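Local coordinates for protein pyridoxine 4-oxidase (Mesorhizobium loti, PDB 4HA6) that catalyses the FAD-dependent oxidation of pyridoxine to pyridoxal with molecular oxygen, as a member of the GMC oxidoreductase family, at residues A[118-123]-A[496-501]; A[155-160]-A[316-321]; A[198-203]-A[210-215]; A[287-292]-A[382-387]. All blocks are in the same frame, centred on the assembly; numbering follows the deposited sequence.

Contact 1: residues A[118-123]-A[496-501]; sequences LPVFQA and IAETFA
Val-120 and Glu-498 bring the helices 114-124 and 490-506 together, their CA atoms being the nearest pair across the two segments at 6.6 Å. The contact is made by carbon alone, and no hydrogen bond crosses it. Val-120 enters with both methyls: CG1 lies 3.6 Å from Glu-498 CG and is almost as near to Glu-498 CB. With CG1 anti to the backbone N (chi1 169°), that methyl faces the glutamate and also reaches Thr-499 CG2, which CG1 and CG2 of Val-120 both meet at 3.9 Å, so the valine fork spans two consecutive residues of the facing helix. The side chains of Val-120 and Thr-499 cross at about a right angle. Helix 490-506 belongs to the FAD-binding part of the GMC fold, where it packs against helix 11-20, the helix that follows the first strand of the Rossmann-type parallel sheet; Ala-497 touches Ala-12 and Leu-15 there. Glu-498 is extended at its first torsion but bends at the second (chi2 61°), so that its methylene part lies against the valine while the carboxylate is carried to other partners. Its OE1 makes salt bridges to both Arg-19 and Arg-502, and this pair of cations probably favours the ionised form of the buried acid. Thr-499 also touches the loop residues Arg-111 and Trp-112.

Contact 2: residues A[155-160]-A[316-321]; sequences RAFIEA and SMAYMR
The Phe-157 ring meets Ser-316 at its edge, where OG lies in the ring plane, 4.0 Å from CD2. Two further atoms of the strand approach the same ring obliquely: Ser-316 O, 3.5 Å from Phe-157 CE2, and the methyl of Ala-318, whose CB is 4.2 Å from that same CE2. The CD2-CE2 side of the ring therefore does most of the touching. Phe-157 has CG anti to the backbone N (chi1 170°), which swings the ring off the helix and across to the strand. Ile-158 completes the contact from beside it, laying CG1 3.5 Å from Ser-316 OG, with CD1 close behind. Within this contact the hydroxyl meets carbon alone, from Phe-157 and Ile-158; its polar partner is the carbonyl O of Thr-181, to which OG is hydrogen-bonded. A serine in place of Phe-157 lacks the ring, and would probably open a gap beside Ser-316 and Ala-318 and leave the helix less closely packed on the strand. The segment axes run nearly parallel, 12° apart, with a closest approach of 9.5 Å. Helix 152-163 here packs on the larger antiparallel sheet, which contains strands 314-320 and 333-338; the first of these starts with the pyridoxamine-pocket residue Ser-314. Phe-157 reaches beyond its partner strand to Cys-337 on strand 333-338 and to Ile-408 on helix 392-409, touching both strands and that helix.

Contact 3: residues A[198-203]-A[210-215]; sequences AWLTKA and LTILTG
Leu-200 meets Leu-210 and Ile-212 on strand 210-213, an outermost strand of the five-stranded parallel sheet of the Rossmann-type FAD-binding fold. One methyl makes both contacts: Leu-200 CD2 lies 4.2 Å from Ile-212 CD1 and 4.3 Å from Leu-210 CD2. These are purely apolar contacts of methyl on methyl, and they are light, burying 84 Å² in all. The backbones remain well apart, with 10.1 Å between the CA atoms of Leu-200 and Ile-212, so the side chains alone span the gap. Leu-210 and Ile-212 are two residues apart on an extended strand, and both direct their CB toward Leu-200, which meets them with a single branch. Leu-200 itself also touches Ser-14 and Ala-17 of helix 11-20 and Leu-30 of strand 28-31, which places it near the sheet edge, between helix 11-20 and the strands. In the next shell, strand 210-213 is held by backbone hydrogen bonds, Thr-211 pairing with Val-28 and Leu-30, and Leu-213 with Leu-30 and Glu-32; Glu-32 is itself an FAD-binding residue. The turn at Leu-200 probably helps to direct its side chain toward the sheet. It is the centre of an inverse gamma turn (phi -88°, psi 63°), closed by a weak bond from Thr-201 N to Trp-199 O at 3.1 Å. Immediately after it, Thr-201 is the N-cap of helix 202-205, its OG1 hydrogen-bonded to the backbone N of Val-204.

Contact 4: residues A[287-292]-A[382-387]; sequences RNLQDH and LIIDPA
Beside the two-stranded antiparallel sheet 370-372/383-385, Leu-289 of the loop before strand 293-302 packs on Ile-384 and Pro-386. Its CD2 methyl carries the contact, lying 3.8 Å from Pro-386 CA and 4.1 Å from Ile-384 CG2, with the proline ring carbon CB slightly farther off. Leu-289 has CG anti to the backbone N (chi1 168°), and this extended branch delivers the methyl to the chain where the strand gives way to the proline. Trp-75 touches Leu-289, Ile-384 and Pro-386 alike, and Val-371 touches the first two, so the apolar cluster extends past the pair of segments. The polar link between the segments is a water, which donates to Leu-289 O and to Pro-386 O, each 2.6 Å from the water oxygen, and so joins two backbone carbonyls that could not bond to one another. Neighbouring residues hold the loop in place. Gln-290 NE2 donates to Asn-288 O at 3.2 Å, nearly straight (165°) and with the acceptor in its amide plane, and also bonds Pro-482 O. Asp-291 accepts through OD1 from the backbone N of His-446, a residue of the pyridoxamine pocket. On the other segment Asp-385 OD2 takes the N-H of Ala-387 at 2.9 Å, from 57° above the carboxylate plane, and this bond to the amide two residues on defines an Asx turn.

How the contacts relate
Along the chain the first segments of contacts 1 and 2 come in order, contact 3 opens and closes between the two halves of contact 2, and contacts 2 and 4 interleave; 496-501 comes last, so contact 1 spans all the others. Contacts 1 and 3, centres 20 Å apart, both touch helix 11-20 of the FAD-binding fold. Contact 2 lies on the six-stranded antiparallel sheet, which carries a pyridoxamine-pocket residue; contact 4, 29 Å away between centres, has a loop leading into that sheet's strand 293-302, while its strand 383-385 belongs to a separate two-stranded sheet. Contacts 1, 2 and 4 join parts distant in sequence, whereas contact 3 is local.

Contact 1: residues A[118-123]-A[496-501]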
loop_
_atom_site.group_PDB
_atom_site.type_symbol
_atom_site.label_atom_id
_atom_site.label_comp_id
_atom_site.label_asym_id
_atom_site.label_seq_id
_atom_site.Cartn_x
_atom_site.Cartn_y
_atom_site.Cartn_z
ATOM N N LEU A 118 4.470 -18.356 1.521
ATOM C CA LEU A 118 4.083 -18.758 2.882
ATOM C C LEU A 118 5.257 -18.714 3.891
ATOM O O LEU A 118 5.151 -18.042 4.925
ATOM C CB LEU A 118 3.363 -20.115 2.854
ATOM C CG LEU A 118 2.074 -20.324 3.649
ATOM C CD1 LEU A 118 1.253 -19.060 3.798
ATOM C CD2 LEU A 118 1.248 -21.394 2.955
ATOM N N PRO A 119 6.394 -19.373 3.577
ATOM C CA PRO A 119 7.527 -19.254 4.511
ATOM C C PRO A 119 8.080 -17.830 4.598
ATOM O O PRO A 119 8.734 -17.498 5.584
ATOM C CB PRO A 119 8.601 -20.156 3.887
ATOM C CG PRO A 119 7.888 -21.041 2.937
ATOM C CD PRO A 119 6.713 -20.258 2.439
ATOM N N VAL A 120 7.851 -17.014 3.569
ATOM C CA VAL A 120 8.326 -15.625 3.589
ATOM C C VAL A 120 7.488 -14.776 4.547
ATOM O O VAL A 120 8.040 -14.079 5.407
ATOM C CB VAL A 120 8.366 -15.000 2.165
ATOM C CG1 VAL A 120 8.589 -13.485 2.222
ATOM C CG2 VAL A 120 9.447 -15.672 1.309
ATOM N N PHE A 121 6.163 -14.839 4.405
ATOM C CA PHE A 121 5.265 -14.168 5.349
ATOM C C PHE A 121 5.590 -14.619 6.783
ATOM O O PHE A 121 5.776 -13.801 7.678
ATOM C CB PHE A 121 3.806 -14.487 5.013
ATOM C CG PHE A 121 3.252 -13.685 3.869
ATOM C CD1 PHE A 121 2.652 -14.323 2.789
ATOM C CD2 PHE A 121 3.316 -12.297 3.875
ATOM C CE1 PHE A 121 2.139 -13.599 1.730
ATOM C CE2 PHE A 121 2.802 -11.557 2.810
ATOM C CZ PHE A 121 2.210 -12.220 1.737
ATOM N N GLN A 122 5.681 -15.928 6.980
ATOM C CA GLN A 122 6.017 -16.485 8.288
ATOM C C GLN A 122 7.326 -15.949 8.874
ATOM O O GLN A 122 7.407 -15.711 10.077
ATOM C CB GLN A 122 6.036 -18.021 8.224
ATOM C CG GLN A 122 4.672 -18.640 7.890
ATOM C CD GLN A 122 4.781 -20.101 7.509
ATOM O OE1 GLN A 122 5.869 -20.663 7.508
ATOM N NE2 GLN A 122 3.653 -20.720 7.175
ATOM N N ALA A 123 8.356 -15.775 8.042
ATOM C CA ALA A 123 9.619 -15.200 8.524
ATOM C C ALA A 123 9.437 -13.748 8.979
ATOM O O ALA A 123 10.162 -13.254 9.858
ATOM C CB ALA A 123 10.698 -15.282 7.454
ATOM N N ILE A 496 7.689 -8.886 -0.829
ATOM C CA ILE A 496 8.577 -8.604 -1.956
ATOM C C ILE A 496 9.999 -8.324 -1.492
ATOM O O ILE A 496 10.981 -8.793 -2.091
ATOM C CB ILE A 496 8.079 -7.392 -2.792
ATOM C CG1 ILE A 496 6.801 -7.758 -3.531
ATOM C CG2 ILE A 496 9.141 -6.954 -3.831
ATOM C CD1 ILE A 496 6.167 -6.585 -4.240
ATOM N N ALA A 497 10.130 -7.543 -0.434
ATOM C CA ALA A 497 11.468 -7.179 0.014
ATOM C C ALA A 497 12.182 -8.408 0.599
ATOM O O ALA A 497 13.353 -8.665 0.280
ATOM C CB ALA A 497 11.413 -6.044 1.004
ATOM N N GLU A 498 11.474 -9.175 1.434
ATOM C CA GLU A 498 12.078 -10.364 2.029
ATOM C C GLU A 498 12.505 -11.377 0.963
ATOM O O GLU A 498 13.594 -11.950 1.069
ATOM C CB GLU A 498 11.156 -11.021 3.062
ATOM C CG GLU A 498 11.696 -12.328 3.678
ATOM C CD GLU A 498 13.020 -12.169 4.438
ATOM O OE1 GLU A 498 13.731 -13.184 4.607
ATOM O OE2 GLU A 498 13.357 -11.048 4.881
ATOM N N THR A 499 11.692 -11.599 -0.074
ATOM C CA THR A 499 12.140 -12.580 -1.070
ATOM C C THR A 499 13.371 -12.071 -1.827
ATOM O O THR A 499 14.255 -12.853 -2.185
ATOM C CB THR A 499 11.023 -13.203 -2.012
ATOM O OG1 THR A 499 11.143 -12.711 -3.346
ATOM C CG2 THR A 499 9.611 -13.025 -1.486
ATOM N N PHE A 500 13.468 -10.761 -2.029
ATOM C CA PHE A 500 14.680 -10.243 -2.648
ATOM C C PHE A 500 15.890 -10.366 -1.721
ATOM O O PHE A 500 17.008 -10.593 -2.183
ATOM C CB PHE A 500 14.517 -8.800 -3.097
ATOM C CG PHE A 500 15.767 -8.226 -3.683
ATOM C CD1 PHE A 500 16.671 -7.530 -2.891
ATOM C CD2 PHE A 500 16.055 -8.411 -5.027
ATOM C CE1 PHE A 500 17.832 -7.005 -3.435
ATOM C CE2 PHE A 500 17.205 -7.889 -5.577
ATOM C CZ PHE A 500 18.099 -7.186 -4.779
ATOM N N ALA A 501 15.685 -10.202 -0.415
ATOM C CA ALA A 501 16.802 -10.336 0.525
ATOM C C ALA A 501 17.312 -11.768 0.491
ATOM O O ALA A 501 18.518 -12.015 0.480
ATOM C CB ALA A 501 16.383 -9.963 1.928
#

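Contact 2: residues A[155-160]-A[316-321]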
loop_
_atom_site.group_PDB
_atom_site.type_symbol
_atom_site.label_atom_id
_atom_site.label_comp_id
_atom_site.label_asym_id
_atom_site.label_seq_id
_atom_site.Cartn_x
_atom_site.Cartn_y
_atom_site.Cartn_z
ATOM N N ARG A 155 -18.115 -4.677 16.513
ATOM C CA ARG A 155 -18.632 -6.002 16.824
ATOM C C ARG A 155 -20.035 -6.176 16.260
ATOM O O ARG A 155 -20.425 -7.271 15.844
ATOM C CB ARG A 155 -18.613 -6.271 18.333
ATOM C CG ARG A 155 -17.219 -6.469 18.900
ATOM C CD ARG A 155 -17.267 -6.855 20.369
ATOM N NE ARG A 155 -16.790 -5.777 21.235
ATOM C CZ ARG A 155 -17.585 -5.009 21.976
ATOM N NH1 ARG A 155 -18.902 -5.203 21.960
ATOM N NH2 ARG A 155 -17.062 -4.052 22.736
ATOM N N ALA A 156 -20.798 -5.092 16.260
ATOM C CA ALA A 156 -22.159 -5.120 15.758
ATOM C C ALA A 156 -22.118 -5.304 14.237
ATOM O O ALA A 156 -22.951 -6.018 13.650
ATOM C CB ALA A 156 -22.871 -3.843 16.131
ATOM N N PHE A 157 -21.143 -4.656 13.606
ATOM C CA PHE A 157 -20.959 -4.757 12.169
ATOM C C PHE A 157 -20.602 -6.201 11.834
ATOM O O PHE A 157 -21.156 -6.799 10.901
ATOM C CB PHE A 157 -19.845 -3.809 11.750
ATOM C CG PHE A 157 -19.392 -3.974 10.328
ATOM C CD1 PHE A 157 -20.139 -3.445 9.279
ATOM C CD2 PHE A 157 -18.189 -4.616 10.042
ATOM C CE1 PHE A 157 -19.709 -3.572 7.959
ATOM C CE2 PHE A 157 -17.747 -4.753 8.723
ATOM C CZ PHE A 157 -18.508 -4.231 7.682
ATOM N N ILE A 158 -19.695 -6.761 12.624
ATOM C CA ILE A 158 -19.225 -8.128 12.411
ATOM C C ILE A 158 -20.396 -9.103 12.514
ATOM O O ILE A 158 -20.537 -9.996 11.677
ATOM C CB ILE A 158 -18.058 -8.465 13.377
ATOM C CG1 ILE A 158 -16.763 -7.829 12.859
ATOM C CG2 ILE A 158 -17.843 -9.977 13.524
ATOM C CD1 ILE A 158 -15.607 -7.905 13.819
ATOM N N GLU A 159 -21.253 -8.902 13.515
ATOM C CA GLU A 159 -22.471 -9.702 13.674
ATOM C C GLU A 159 -23.425 -9.574 12.484
ATOM O O GLU A 159 -24.044 -10.551 12.066
ATOM C CB GLU A 159 -23.209 -9.292 14.949
ATOM C CG GLU A 159 -22.561 -9.807 16.221
ATOM C CD GLU A 159 -22.553 -11.323 16.278
ATOM O OE1 GLU A 159 -23.496 -11.949 15.736
ATOM O OE2 GLU A 159 -21.605 -11.884 16.857
ATOM N N ALA A 160 -23.561 -8.361 11.957
ATOM C CA ALA A 160 -24.428 -8.137 10.805
ATOM C C ALA A 160 -23.932 -8.945 9.614
ATOM O O ALA A 160 -24.705 -9.653 8.968
ATOM C CB ALA A 160 -24.488 -6.648 10.468
ATOM N N SER A 316 -12.567 -3.057 10.903
ATOM C CA SER A 316 -13.007 -4.334 10.330
ATOM C C SER A 316 -13.402 -4.238 8.848
ATOM O O SER A 316 -14.465 -3.700 8.515
ATOM C CB SER A 316 -14.186 -4.882 11.147
ATOM O OG SER A 316 -14.596 -6.158 10.684
ATOM N N MET A 317 -12.539 -4.751 7.969
ATOM C CA MET A 317 -12.894 -4.951 6.566
ATOM C C MET A 317 -13.578 -6.285 6.431
ATOM O O MET A 317 -13.108 -7.282 6.998
ATOM C CB MET A 317 -11.648 -5.009 5.685
ATOM C CG MET A 317 -10.815 -3.766 5.674
ATOM S SD MET A 317 -11.870 -2.398 5.268
ATOM C CE MET A 317 -11.872 -1.623 6.889
ATOM N N ALA A 318 -14.670 -6.315 5.671
ATOM C CA ALA A 318 -15.303 -7.574 5.312
ATOM C C ALA A 318 -15.165 -7.755 3.805
ATOM O O ALA A 318 -15.843 -7.069 3.036
ATOM C CB ALA A 318 -16.771 -7.565 5.708
ATOM N N TYR A 319 -14.279 -8.660 3.388
ATOM C CA TYR A 319 -14.139 -9.006 1.975
ATOM C C TYR A 319 -15.155 -10.083 1.608
ATOM O O TYR A 319 -15.485 -10.933 2.436
ATOM C CB TYR A 319 -12.714 -9.498 1.698
ATOM C CG TYR A 319 -11.707 -8.453 2.085
ATOM C CD1 TYR A 319 -11.371 -7.444 1.193
ATOM C CD2 TYR A 319 -11.138 -8.434 3.356
ATOM C CE1 TYR A 319 -10.460 -6.458 1.539
ATOM C CE2 TYR A 319 -10.223 -7.440 3.722
ATOM C CZ TYR A 319 -9.901 -6.449 2.797
ATOM O OH TYR A 319 -9.014 -5.433 3.107
ATOM N N MET A 320 -15.639 -10.059 0.367
ATOM C CA MET A 320 -16.673 -11.002 -0.041
ATOM C C MET A 320 -16.799 -11.065 -1.562
ATOM O O MET A 320 -16.174 -10.287 -2.297
ATOM C CB MET A 320 -18.017 -10.607 0.594
ATOM C CG MET A 320 -18.535 -9.233 0.145
ATOM S SD MET A 320 -19.821 -8.491 1.205
ATOM C CE MET A 320 -18.826 -7.821 2.536
ATOM N N ARG A 321 -17.615 -11.992 -2.040
ATOM C CA ARG A 321 -17.904 -12.034 -3.455
ATOM C C ARG A 321 -18.919 -10.924 -3.720
ATOM O O ARG A 321 -19.614 -10.472 -2.803
ATOM C CB ARG A 321 -18.439 -13.414 -3.858
ATOM C CG ARG A 321 -17.460 -14.568 -3.574
ATOM C CD ARG A 321 -16.204 -14.506 -4.454
ATOM N NE ARG A 321 -16.522 -14.838 -5.835
ATOM C CZ ARG A 321 -15.637 -14.864 -6.828
ATOM N NH1 ARG A 321 -14.357 -14.583 -6.594
ATOM N NH2 ARG A 321 -16.037 -15.170 -8.057
#

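Contact 3: residues A[198-203]-A[210-215]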
loop_
_atom_site.group_PDB
_atom_site.type_symbol
_atom_site.label_atom_id
_atom_site.label_comp_id
_atom_site.label_asym_id
_atom_site.label_seq_id
_atom_site.Cartn_x
_atom_site.Cartn_y
_atom_site.Cartn_z
ATOM N N ALA A 198 10.624 -2.252 13.349
ATOM C CA ALA A 198 10.818 -3.701 13.342
ATOM C C ALA A 198 12.207 -4.103 12.841
ATOM O O ALA A 198 12.818 -5.021 13.371
ATOM C CB ALA A 198 9.724 -4.366 12.496
ATOM N N TRP A 199 12.706 -3.428 11.811
ATOM C CA TRP A 199 13.945 -3.886 11.195
ATOM C C TRP A 199 15.156 -3.034 11.521
ATOM O O TRP A 199 16.253 -3.571 11.715
ATOM C CB TRP A 199 13.787 -4.045 9.683
ATOM C CG TRP A 199 13.088 -5.314 9.309
ATOM C CD1 TRP A 199 13.647 -6.563 9.157
ATOM C CD2 TRP A 199 11.694 -5.460 9.030
ATOM N NE1 TRP A 199 12.667 -7.473 8.804
ATOM C CE2 TRP A 199 11.461 -6.820 8.728
ATOM C CE3 TRP A 199 10.614 -4.574 9.025
ATOM C CZ2 TRP A 199 10.186 -7.309 8.427
ATOM C CZ3 TRP A 199 9.352 -5.058 8.705
ATOM C CH2 TRP A 199 9.151 -6.409 8.407
ATOM N N LEU A 200 14.966 -1.716 11.570
ATOM C CA LEU A 200 16.063 -0.811 11.914
ATOM C C LEU A 200 16.151 -0.611 13.434
ATOM O O LEU A 200 15.968 0.494 13.937
ATOM C CB LEU A 200 15.925 0.519 11.164
ATOM C CG LEU A 200 16.089 0.339 9.652
ATOM C CD1 LEU A 200 15.799 1.619 8.870
ATOM C CD2 LEU A 200 17.492 -0.156 9.358
ATOM N N THR A 201 16.414 -1.701 14.153
ATOM C CA THR A 201 16.573 -1.669 15.609
ATOM C C THR A 201 17.902 -0.995 15.969
ATOM O O THR A 201 18.722 -0.717 15.083
ATOM C CB THR A 201 16.578 -3.097 16.188
ATOM O OG1 THR A 201 17.783 -3.771 15.802
ATOM C CG2 THR A 201 15.390 -3.892 15.666
ATOM N N LYS A 202 18.107 -0.723 17.261
ATOM C CA LYS A 202 19.353 -0.113 17.733
ATOM C C LYS A 202 20.539 -0.981 17.356
ATOM O O LYS A 202 21.563 -0.486 16.883
ATOM C CB LYS A 202 19.335 0.081 19.254
ATOM C CG LYS A 202 18.570 1.308 19.728
ATOM C CD LYS A 202 19.362 2.078 20.786
ATOM C CE LYS A 202 19.740 1.198 21.968
ATOM N NZ LYS A 202 20.811 1.807 22.811
ATOM N N ALA A 203 20.383 -2.284 17.552
ATOM C CA ALA A 203 21.426 -3.242 17.203
ATOM C C ALA A 203 21.778 -3.204 15.718
ATOM O O ALA A 203 22.940 -3.018 15.365
ATOM C CB ALA A 203 21.008 -4.635 17.608
ATOM N N LEU A 210 26.656 -1.020 8.039
ATOM C CA LEU A 210 25.450 -0.307 7.613
ATOM C C LEU A 210 25.618 1.193 7.839
ATOM O O LEU A 210 25.992 1.632 8.934
ATOM C CB LEU A 210 24.211 -0.829 8.359
ATOM C CG LEU A 210 22.895 -0.084 8.098
ATOM C CD1 LEU A 210 22.552 -0.115 6.609
ATOM C CD2 LEU A 210 21.750 -0.657 8.926
ATOM N N THR A 211 25.353 1.972 6.794
ATOM C CA THR A 211 25.388 3.426 6.877
ATOM C C THR A 211 24.036 3.932 6.418
ATOM O O THR A 211 23.530 3.515 5.365
ATOM C CB THR A 211 26.490 4.021 5.969
ATOM O OG1 THR A 211 27.749 3.431 6.301
ATOM C CG2 THR A 211 26.582 5.551 6.112
ATOM N N ILE A 212 23.430 4.798 7.220
ATOM C CA ILE A 212 22.158 5.397 6.850
ATOM C C ILE A 212 22.361 6.890 6.622
ATOM O O ILE A 212 22.953 7.576 7.444
ATOM C CB ILE A 212 21.062 5.140 7.896
ATOM C CG1 ILE A 212 20.840 3.637 8.098
ATOM C CG2 ILE A 212 19.755 5.823 7.478
ATOM C CD1 ILE A 212 19.914 3.307 9.252
ATOM N N LEU A 213 21.886 7.368 5.478
ATOM C CA LEU A 213 22.019 8.761 5.087
ATOM C C LEU A 213 20.622 9.360 4.923
ATOM O O LEU A 213 19.852 8.923 4.056
ATOM C CB LEU A 213 22.827 8.835 3.787
ATOM C CG LEU A 213 23.292 10.180 3.235
ATOM C CD1 LEU A 213 23.700 11.119 4.359
ATOM C CD2 LEU A 213 24.453 9.951 2.279
ATOM N N THR A 214 20.277 10.337 5.768
ATOM C CA THR A 214 18.950 10.956 5.727
ATOM C C THR A 214 18.965 12.344 5.091
ATOM O O THR A 214 20.021 12.859 4.731
ATOM C CB THR A 214 18.336 11.084 7.135
ATOM O OG1 THR A 214 19.241 11.813 7.971
ATOM C CG2 THR A 214 18.084 9.717 7.740
ATOM N N GLY A 215 17.786 12.948 4.963
ATOM C CA GLY A 215 17.649 14.236 4.294
ATOM C C GLY A 215 18.334 14.311 2.935
ATOM O O GLY A 215 18.735 15.394 2.493
#

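Contact 4: residues A[287-292]-A[382-387]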
loop_
_atom_site.group_PDB
_atom_site.type_symbol
_atom_site.label_atom_id
_atom_site.label_comp_id
_atom_site.label_asym_id
_atom_site.label_seq_id
_atom_site.Cartn_x
_atom_site.Cartn_y
_atom_site.Cartn_z
ATOM N N ARG A 287 3.759 3.053 -16.204
ATOM C CA ARG A 287 2.457 2.539 -16.626
ATOM C C ARG A 287 1.992 1.425 -15.675
ATOM O O ARG A 287 2.700 1.096 -14.718
ATOM C CB ARG A 287 2.529 2.048 -18.080
ATOM C CG ARG A 287 2.861 3.168 -19.077
ATOM C CD ARG A 287 2.447 2.810 -20.512
ATOM N NE ARG A 287 1.001 2.623 -20.615
ATOM C CZ ARG A 287 0.114 3.617 -20.643
ATOM N NH1 ARG A 287 0.517 4.885 -20.579
ATOM N NH2 ARG A 287 -1.183 3.344 -20.729
ATOM N N ASN A 288 0.805 0.851 -15.925
ATOM C CA ASN A 288 0.261 -0.216 -15.057
ATOM C C ASN A 288 -0.041 0.299 -13.639
ATOM O O ASN A 288 -0.168 -0.497 -12.698
ATOM C CB ASN A 288 1.220 -1.445 -15.021
ATOM C CG ASN A 288 0.657 -2.671 -14.245
ATOM O OD1 ASN A 288 1.265 -3.163 -13.257
ATOM N ND2 ASN A 288 -0.482 -3.177 -14.703
ATOM N N LEU A 289 -0.153 1.621 -13.470
ATOM C CA LEU A 289 -0.432 2.183 -12.138
ATOM C C LEU A 289 -1.797 1.736 -11.624
ATOM O O LEU A 289 -2.818 1.934 -12.300
ATOM C CB LEU A 289 -0.375 3.716 -12.131
ATOM C CG LEU A 289 -0.946 4.383 -10.854
ATOM C CD1 LEU A 289 -0.043 4.111 -9.675
ATOM C CD2 LEU A 289 -1.173 5.905 -10.995
ATOM N N GLN A 290 -1.812 1.152 -10.426
ATOM C CA GLN A 290 -3.065 0.725 -9.785
ATOM C C GLN A 290 -3.207 1.317 -8.388
ATOM O O GLN A 290 -2.214 1.638 -7.746
ATOM C CB GLN A 290 -3.103 -0.801 -9.675
ATOM C CG GLN A 290 -3.113 -1.505 -11.019
ATOM C CD GLN A 290 -2.624 -2.929 -10.905
ATOM O OE1 GLN A 290 -3.288 -3.776 -10.298
ATOM N NE2 GLN A 290 -1.431 -3.191 -11.443
ATOM N N ASP A 291 -4.442 1.408 -7.903
ATOM C CA ASP A 291 -4.704 1.851 -6.536
ATOM C C ASP A 291 -6.081 1.323 -6.140
ATOM O O ASP A 291 -6.877 0.939 -7.009
ATOM C CB ASP A 291 -4.652 3.379 -6.445
ATOM C CG ASP A 291 -4.942 3.915 -5.034
ATOM O OD1 ASP A 291 -4.605 3.234 -4.026
ATOM O OD2 ASP A 291 -5.499 5.040 -4.939
ATOM N N HIS A 292 -6.347 1.257 -4.837
ATOM C CA HIS A 292 -7.680 0.867 -4.354
ATOM C C HIS A 292 -8.458 2.142 -4.071
ATOM O O HIS A 292 -7.864 3.154 -3.694
ATOM C CB HIS A 292 -7.591 0.056 -3.054
ATOM C CG HIS A 292 -7.298 -1.402 -3.241
ATOM N ND1 HIS A 292 -6.285 -2.045 -2.562
ATOM C CD2 HIS A 292 -7.911 -2.352 -3.988
ATOM C CE1 HIS A 292 -6.269 -3.324 -2.899
ATOM N NE2 HIS A 292 -7.247 -3.534 -3.765
ATOM N N LEU A 382 4.955 15.417 -10.245
ATOM C CA LEU A 382 4.611 14.267 -11.062
ATOM C C LEU A 382 3.227 14.439 -11.656
ATOM O O LEU A 382 2.351 15.057 -11.041
ATOM C CB LEU A 382 4.674 12.970 -10.250
ATOM C CG LEU A 382 6.046 12.513 -9.758
ATOM C CD1 LEU A 382 5.926 11.319 -8.811
ATOM C CD2 LEU A 382 6.997 12.186 -10.914
ATOM N N ILE A 383 3.050 13.897 -12.860
ATOM C CA ILE A 383 1.744 13.842 -13.507
ATOM C C ILE A 383 1.159 12.448 -13.265
ATOM O O ILE A 383 1.605 11.465 -13.863
ATOM C CB ILE A 383 1.858 14.121 -15.004
ATOM C CG1 ILE A 383 2.644 15.423 -15.239
ATOM C CG2 ILE A 383 0.466 14.160 -15.662
ATOM C CD1 ILE A 383 2.671 15.861 -16.689
ATOM N N ILE A 384 0.185 12.379 -12.359
ATOM C CA ILE A 384 -0.353 11.117 -11.857
ATOM C C ILE A 384 -1.809 10.968 -12.286
ATOM O O ILE A 384 -2.682 11.733 -11.844
ATOM C CB ILE A 384 -0.288 11.066 -10.316
ATOM C CG1 ILE A 384 1.157 11.180 -9.830
ATOM C CG2 ILE A 384 -0.950 9.789 -9.778
ATOM C CD1 ILE A 384 1.271 11.655 -8.375
ATOM N N ASP A 385 -2.067 9.994 -13.157
ATOM C CA ASP A 385 -3.432 9.720 -13.594
ATOM C C ASP A 385 -3.803 8.299 -13.224
ATOM O O ASP A 385 -3.540 7.389 -13.996
ATOM C CB ASP A 385 -3.565 9.902 -15.112
ATOM C CG ASP A 385 -4.922 9.438 -15.644
ATOM O OD1 ASP A 385 -5.026 9.140 -16.856
ATOM O OD2 ASP A 385 -5.888 9.362 -14.851
ATOM N N PRO A 386 -4.436 8.104 -12.048
ATOM C CA PRO A 386 -4.793 6.754 -11.619
ATOM C C PRO A 386 -5.888 6.124 -12.494
ATOM O O PRO A 386 -6.109 4.927 -12.340
ATOM C CB PRO A 386 -5.311 6.957 -10.183
ATOM C CG PRO A 386 -5.679 8.419 -10.104
ATOM C CD PRO A 386 -4.719 9.114 -11.013
ATOM N N ALA A 387 -6.541 6.903 -13.365
ATOM C CA ALA A 387 -7.637 6.406 -14.222
ATOM C C ALA A 387 -8.741 5.741 -13.407
ATOM O O ALA A 387 -9.245 4.673 -13.769
ATOM C CB ALA A 387 -7.113 5.440 -15.286
HETATM O O HOH W 1 -4.823 2.975 -11.099
#